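Local coordinates for NADH dehydrogenase, putative (Plasmodium falciparum, PDB 5JWC), which probably transfers electrons from NADH through its bound FAD to ubiquinone, as a single-polypeptide type II NADH dehydrogenase of the malaria parasite, at residues Y151-I164 against K287-L299. Residues are numbered along the deposited sequence; the frame is centred on the assembly and turned at random.
With 4W0 (5-fluoro-3-methyl-2-{4-[4-(trifluoromethoxy)benzyl]phenyl}quinolin-4(1H)-one), chain K.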
# COMPACT_ATOMS: atom_id res chain seq x y z
N TYR A 151 17.27 -12.16 -10.61
CA TYR A 151 17.54 -12.00 -9.19
C TYR A 151 17.55 -10.56 -8.66
O TYR A 151 17.39 -10.35 -7.46
CB TYR A 151 18.88 -12.65 -8.84
CG TYR A 151 18.91 -14.15 -9.08
CD1 TYR A 151 18.09 -15.01 -8.36
CD2 TYR A 151 19.79 -14.71 -10.00
CE1 TYR A 151 18.11 -16.39 -8.58
CE2 TYR A 151 19.83 -16.09 -10.21
CZ TYR A 151 18.99 -16.91 -9.50
OH TYR A 151 19.04 -18.27 -9.72
N ALA A 152 17.75 -9.58 -9.54
CA ALA A 152 17.88 -8.19 -9.09
C ALA A 152 16.53 -7.48 -9.02
O ALA A 152 15.61 -7.82 -9.76
CB ALA A 152 18.82 -7.43 -10.01
N TYR A 153 16.43 -6.48 -8.14
CA TYR A 153 15.26 -5.61 -8.07
C TYR A 153 15.52 -4.31 -8.83
O TYR A 153 16.51 -3.61 -8.56
CB TYR A 153 14.92 -5.29 -6.61
CG TYR A 153 14.37 -6.48 -5.85
CD1 TYR A 153 13.01 -6.58 -5.55
CD2 TYR A 153 15.20 -7.51 -5.45
CE1 TYR A 153 12.51 -7.66 -4.88
CE2 TYR A 153 14.71 -8.60 -4.77
CZ TYR A 153 13.36 -8.67 -4.49
OH TYR A 153 12.86 -9.76 -3.82
N PHE A 154 14.64 -3.97 -9.77
CA PHE A 154 14.76 -2.71 -10.50
C PHE A 154 14.14 -1.57 -9.70
O PHE A 154 13.43 -1.82 -8.72
CB PHE A 154 14.10 -2.81 -11.87
CG PHE A 154 14.69 -3.88 -12.75
CD1 PHE A 154 16.01 -4.25 -12.62
CD2 PHE A 154 13.92 -4.50 -13.73
CE1 PHE A 154 16.57 -5.23 -13.43
CE2 PHE A 154 14.46 -5.48 -14.55
CZ PHE A 154 15.80 -5.85 -14.39
N VAL A 155 14.41 -0.33 -10.11
CA VAL A 155 13.85 0.84 -9.45
C VAL A 155 13.26 1.79 -10.47
O VAL A 155 13.78 2.88 -10.67
CB VAL A 155 14.91 1.65 -8.65
CG1 VAL A 155 14.23 2.52 -7.59
CG2 VAL A 155 15.88 0.75 -8.01
N LYS A 156 12.18 1.40 -11.13
CA LYS A 156 11.69 2.27 -12.18
C LYS A 156 10.30 2.81 -11.91
O LYS A 156 9.92 3.85 -12.46
CB LYS A 156 11.73 1.56 -13.53
CG LYS A 156 12.64 2.28 -14.54
CD LYS A 156 12.20 2.02 -15.96
CE LYS A 156 10.86 2.68 -16.17
NZ LYS A 156 10.67 3.21 -17.50
N ASP A 157 9.53 2.13 -11.07
CA ASP A 157 8.15 2.58 -10.84
C ASP A 157 7.71 2.30 -9.40
O ASP A 157 8.47 1.73 -8.61
CB ASP A 157 7.19 1.91 -11.84
CG ASP A 157 6.03 2.82 -12.27
OD1 ASP A 157 5.53 3.63 -11.45
OD2 ASP A 157 5.64 2.72 -13.46
N ILE A 158 6.51 2.73 -9.06
CA ILE A 158 6.00 2.58 -7.71
C ILE A 158 6.13 1.13 -7.22
O ILE A 158 6.63 0.89 -6.11
CB ILE A 158 4.53 3.01 -7.64
CG1 ILE A 158 4.39 4.48 -8.06
CG2 ILE A 158 3.98 2.80 -6.23
CD1 ILE A 158 5.00 5.45 -7.08
N ASP A 159 5.68 0.17 -8.02
CA ASP A 159 5.68 -1.23 -7.61
C ASP A 159 7.11 -1.73 -7.31
O ASP A 159 7.31 -2.46 -6.34
CB ASP A 159 5.04 -2.12 -8.69
CG ASP A 159 4.95 -3.59 -8.27
OD1 ASP A 159 5.40 -4.47 -9.05
OD2 ASP A 159 4.43 -3.88 -7.17
N ASP A 160 8.07 -1.32 -8.13
CA ASP A 160 9.48 -1.68 -7.92
C ASP A 160 9.96 -1.23 -6.55
O ASP A 160 10.58 -1.99 -5.81
CB ASP A 160 10.39 -1.03 -8.97
CG ASP A 160 10.11 -1.51 -10.39
OD1 ASP A 160 9.48 -2.57 -10.57
OD2 ASP A 160 10.55 -0.81 -11.33
N ALA A 161 9.69 0.02 -6.21
CA ALA A 161 10.19 0.58 -4.95
C ALA A 161 9.58 -0.14 -3.75
O ALA A 161 10.26 -0.40 -2.76
CB ALA A 161 9.90 2.06 -4.88
N LEU A 162 8.30 -0.47 -3.84
CA LEU A 162 7.62 -1.14 -2.74
C LEU A 162 8.09 -2.59 -2.53
O LEU A 162 8.13 -3.08 -1.42
CB LEU A 162 6.10 -1.09 -2.97
CG LEU A 162 5.62 0.36 -3.04
CD1 LEU A 162 4.17 0.40 -3.34
CD2 LEU A 162 5.85 1.11 -1.74
N LYS A 163 8.45 -3.27 -3.62
CA LYS A 163 8.96 -4.63 -3.51
C LYS A 163 10.34 -4.63 -2.88
O LYS A 163 10.68 -5.52 -2.10
CB LYS A 163 9.00 -5.26 -4.90
CG LYS A 163 7.63 -5.64 -5.38
CD LYS A 163 7.66 -6.22 -6.78
CE LYS A 163 6.28 -6.78 -7.13
NZ LYS A 163 5.81 -7.67 -6.02
N ILE A 164 11.13 -3.61 -3.22
CA ILE A 164 12.43 -3.44 -2.61
C ILE A 164 12.29 -3.23 -1.11
O ILE A 164 12.94 -3.91 -0.32
CB ILE A 164 13.17 -2.25 -3.24
CG1 ILE A 164 13.68 -2.66 -4.63
CG2 ILE A 164 14.32 -1.82 -2.36
CD1 ILE A 164 14.23 -1.51 -5.45
N LYS A 287 33.99 -11.91 -5.86
CA LYS A 287 32.70 -12.56 -5.64
C LYS A 287 32.18 -12.01 -4.33
O LYS A 287 32.93 -11.93 -3.36
CB LYS A 287 32.86 -14.09 -5.59
CG LYS A 287 31.56 -14.89 -5.48
CD LYS A 287 31.86 -16.38 -5.49
CE LYS A 287 30.70 -17.23 -4.96
NZ LYS A 287 30.32 -16.91 -3.56
N LEU A 288 30.92 -11.58 -4.32
CA LEU A 288 30.32 -10.96 -3.14
C LEU A 288 28.99 -11.62 -2.80
O LEU A 288 28.15 -11.80 -3.69
CB LEU A 288 30.07 -9.47 -3.39
CG LEU A 288 31.08 -8.42 -2.96
CD1 LEU A 288 32.44 -8.78 -3.49
CD2 LEU A 288 30.65 -7.07 -3.51
N SER A 289 28.77 -11.95 -1.53
CA SER A 289 27.47 -12.44 -1.10
C SER A 289 26.50 -11.26 -0.93
O SER A 289 26.93 -10.12 -0.69
CB SER A 289 27.57 -13.22 0.21
OG SER A 289 28.30 -14.41 0.01
N TYR A 290 25.21 -11.54 -1.09
CA TYR A 290 24.21 -10.48 -0.95
C TYR A 290 22.85 -11.04 -0.54
O TYR A 290 22.54 -12.18 -0.84
CB TYR A 290 24.06 -9.71 -2.26
CG TYR A 290 23.24 -10.43 -3.31
CD1 TYR A 290 23.83 -11.35 -4.18
CD2 TYR A 290 21.88 -10.19 -3.44
CE1 TYR A 290 23.08 -12.00 -5.14
CE2 TYR A 290 21.13 -10.84 -4.39
CZ TYR A 290 21.73 -11.74 -5.25
OH TYR A 290 20.97 -12.38 -6.21
N GLY A 291 22.04 -10.21 0.12
CA GLY A 291 20.66 -10.56 0.40
C GLY A 291 19.65 -9.81 -0.46
O GLY A 291 18.59 -10.33 -0.79
N LEU A 292 20.00 -8.59 -0.84
CA LEU A 292 19.14 -7.77 -1.68
C LEU A 292 20.00 -7.03 -2.69
O LEU A 292 20.90 -6.29 -2.31
CB LEU A 292 18.35 -6.77 -0.80
CG LEU A 292 17.57 -5.60 -1.42
CD1 LEU A 292 16.56 -6.07 -2.44
CD2 LEU A 292 16.88 -4.79 -0.31
N LEU A 293 19.71 -7.25 -3.97
CA LEU A 293 20.47 -6.62 -5.06
C LEU A 293 19.56 -5.66 -5.81
O LEU A 293 18.54 -6.06 -6.37
CB LEU A 293 21.03 -7.66 -6.02
CG LEU A 293 21.85 -7.15 -7.22
CD1 LEU A 293 23.10 -6.42 -6.75
CD2 LEU A 293 22.22 -8.33 -8.11
N ILE A 294 19.94 -4.38 -5.83
CA ILE A 294 19.13 -3.35 -6.46
C ILE A 294 19.82 -2.84 -7.72
O ILE A 294 20.96 -2.39 -7.67
CB ILE A 294 18.86 -2.20 -5.48
CG1 ILE A 294 17.98 -2.71 -4.34
CG2 ILE A 294 18.18 -1.01 -6.18
CD1 ILE A 294 18.06 -1.88 -3.07
N TRP A 295 19.13 -2.94 -8.85
CA TRP A 295 19.68 -2.52 -10.13
C TRP A 295 19.15 -1.14 -10.50
O TRP A 295 18.02 -1.00 -10.97
CB TRP A 295 19.33 -3.55 -11.22
CG TRP A 295 20.24 -3.54 -12.40
CD1 TRP A 295 20.04 -2.89 -13.61
CD2 TRP A 295 21.49 -4.22 -12.52
NE1 TRP A 295 21.10 -3.14 -14.45
CE2 TRP A 295 21.99 -3.96 -13.81
CE3 TRP A 295 22.22 -5.05 -11.66
CZ2 TRP A 295 23.20 -4.48 -14.25
CZ3 TRP A 295 23.42 -5.57 -12.11
CH2 TRP A 295 23.90 -5.28 -13.38
N ALA A 296 19.96 -0.11 -10.28
CA ALA A 296 19.43 1.25 -10.29
C ALA A 296 19.63 1.94 -11.63
O ALA A 296 19.19 3.07 -11.81
CB ALA A 296 20.07 2.08 -9.17
N SER A 297 20.27 1.24 -12.56
CA SER A 297 20.74 1.82 -13.81
C SER A 297 20.27 1.06 -15.05
O SER A 297 20.06 -0.15 -15.01
CB SER A 297 22.27 1.88 -13.79
OG SER A 297 22.82 0.63 -13.37
N GLY A 298 20.09 1.78 -16.15
CA GLY A 298 19.87 1.15 -17.45
C GLY A 298 18.52 1.33 -18.12
O GLY A 298 17.49 0.87 -17.63
N LEU A 299 18.56 1.98 -19.28
CA LEU A 299 17.38 2.17 -20.12
C LEU A 299 17.47 1.36 -21.41
O LEU A 299 18.54 1.27 -22.02
CB LEU A 299 17.20 3.64 -20.48
CG LEU A 299 16.80 4.66 -19.41
CD1 LEU A 299 16.43 5.95 -20.13
CD2 LEU A 299 15.65 4.15 -18.57
C1 4W0 K . -7.07 2.09 1.29
C2 4W0 K . -6.07 1.64 0.42
C3 4W0 K . -5.11 2.55 -0.05
C4 4W0 K . -5.11 3.91 0.33
C5 4W0 K . -6.11 4.35 1.20
C6 4W0 K . -7.08 3.46 1.68
O1 4W0 K . 1.26 -1.82 -9.54
C7 4W0 K . -4.06 4.87 -0.19
C8 4W0 K . -3.03 4.37 -1.09
C9 4W0 K . -3.08 2.94 -1.48
C10 4W0 K . -2.07 2.25 -2.32
C11 4W0 K . -0.78 2.28 -1.79
C12 4W0 K . 0.24 1.65 -2.46
C13 4W0 K . -0.07 0.97 -3.61
C14 4W0 K . -1.36 0.89 -4.12
C15 4W0 K . -2.38 1.54 -3.45
O2 4W0 K . -4.06 6.05 0.12
N 4W0 K . -4.07 2.05 -0.96
C16 4W0 K . 1.10 0.29 -4.24
C17 4W0 K . 1.09 -0.23 -5.65
C18 4W0 K . 0.89 0.61 -6.73
C19 4W0 K . 0.95 0.09 -8.02
C20 4W0 K . 1.21 -1.27 -8.22
C21 4W0 K . 1.43 -2.09 -7.12
C22 4W0 K . 1.37 -1.58 -5.83
C23 4W0 K . -1.97 5.33 -1.60
F1 4W0 K . -6.13 5.62 1.57
C24 4W0 K . 0.13 -1.83 -10.41
F2 4W0 K . -0.97 -1.73 -9.64
F3 4W0 K . 0.07 -2.99 -11.10
F4 4W0 K . 0.22 -0.87 -11.36
O HOH W 1 17.98 -9.29 -4.65
O HOH W 2 16.15 0.27 -12.34
O HOH W 3 16.11 3.52 -12.19
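Tyr153 and Ile294 pair in parallel, their CA atoms 4.8 Å apart, where the short edge strand 153-154 joins strand 292-295 of a five-stranded parallel sheet. This sheet, with its GxGxxG-like turn after strand 190-194, is consistent with the Rossmann-type second nucleotide-binding domain of two-dinucleotide-binding flavoproteins, which takes NADH in relatives. Two direct backbone bonds hold the strands: Tyr153 N gives an almost straight bond to Leu293 O (2.8 Å, 179°), and Trp295 N gives a second to Tyr153 O at 2.7 Å. Water extends the pairing at both ends. One molecule links Tyr151 O to Leu293 N, a second accepts from Val155 N and donates to Trp295 O, and a third donates to both Val155 O and Ala296 O.

One side of the sheet carries Tyr153, Leu292's end and Ile294, facing the helix that begins at Ile158. Leu292 CD1 lies 3.6 Å from Tyr153 CD2, the two side chains meeting nearly perpendicularly. Ile164 reaches across from the helix, its CG2 3.8 Å from Ile294 CD1, while Phe207 and Val203 of helix 198-218 also pack on this cluster. On the other side Phe154 and Trp295 run alongside each other in the same direction. Trp295 CB sits at the Phe154 ring edge, 3.7 Å from CD1, and the ring planes are oblique. With CG anti to the backbone N (chi1 -157°), the indole swings off from strand 153-154, and its NE1 makes a weak hydrogen bond to Asn141 O. Beyond the strand, Asp160 OD2 accepts from Lys156 N with its anti lone pair, at the turn into the helix; Leu162, one turn after Ile158, lines two of the inhibitor pockets. Val155, which touches FAD, is packed tightly here, its CG2 only 3.4 Å from Ile294 CG2.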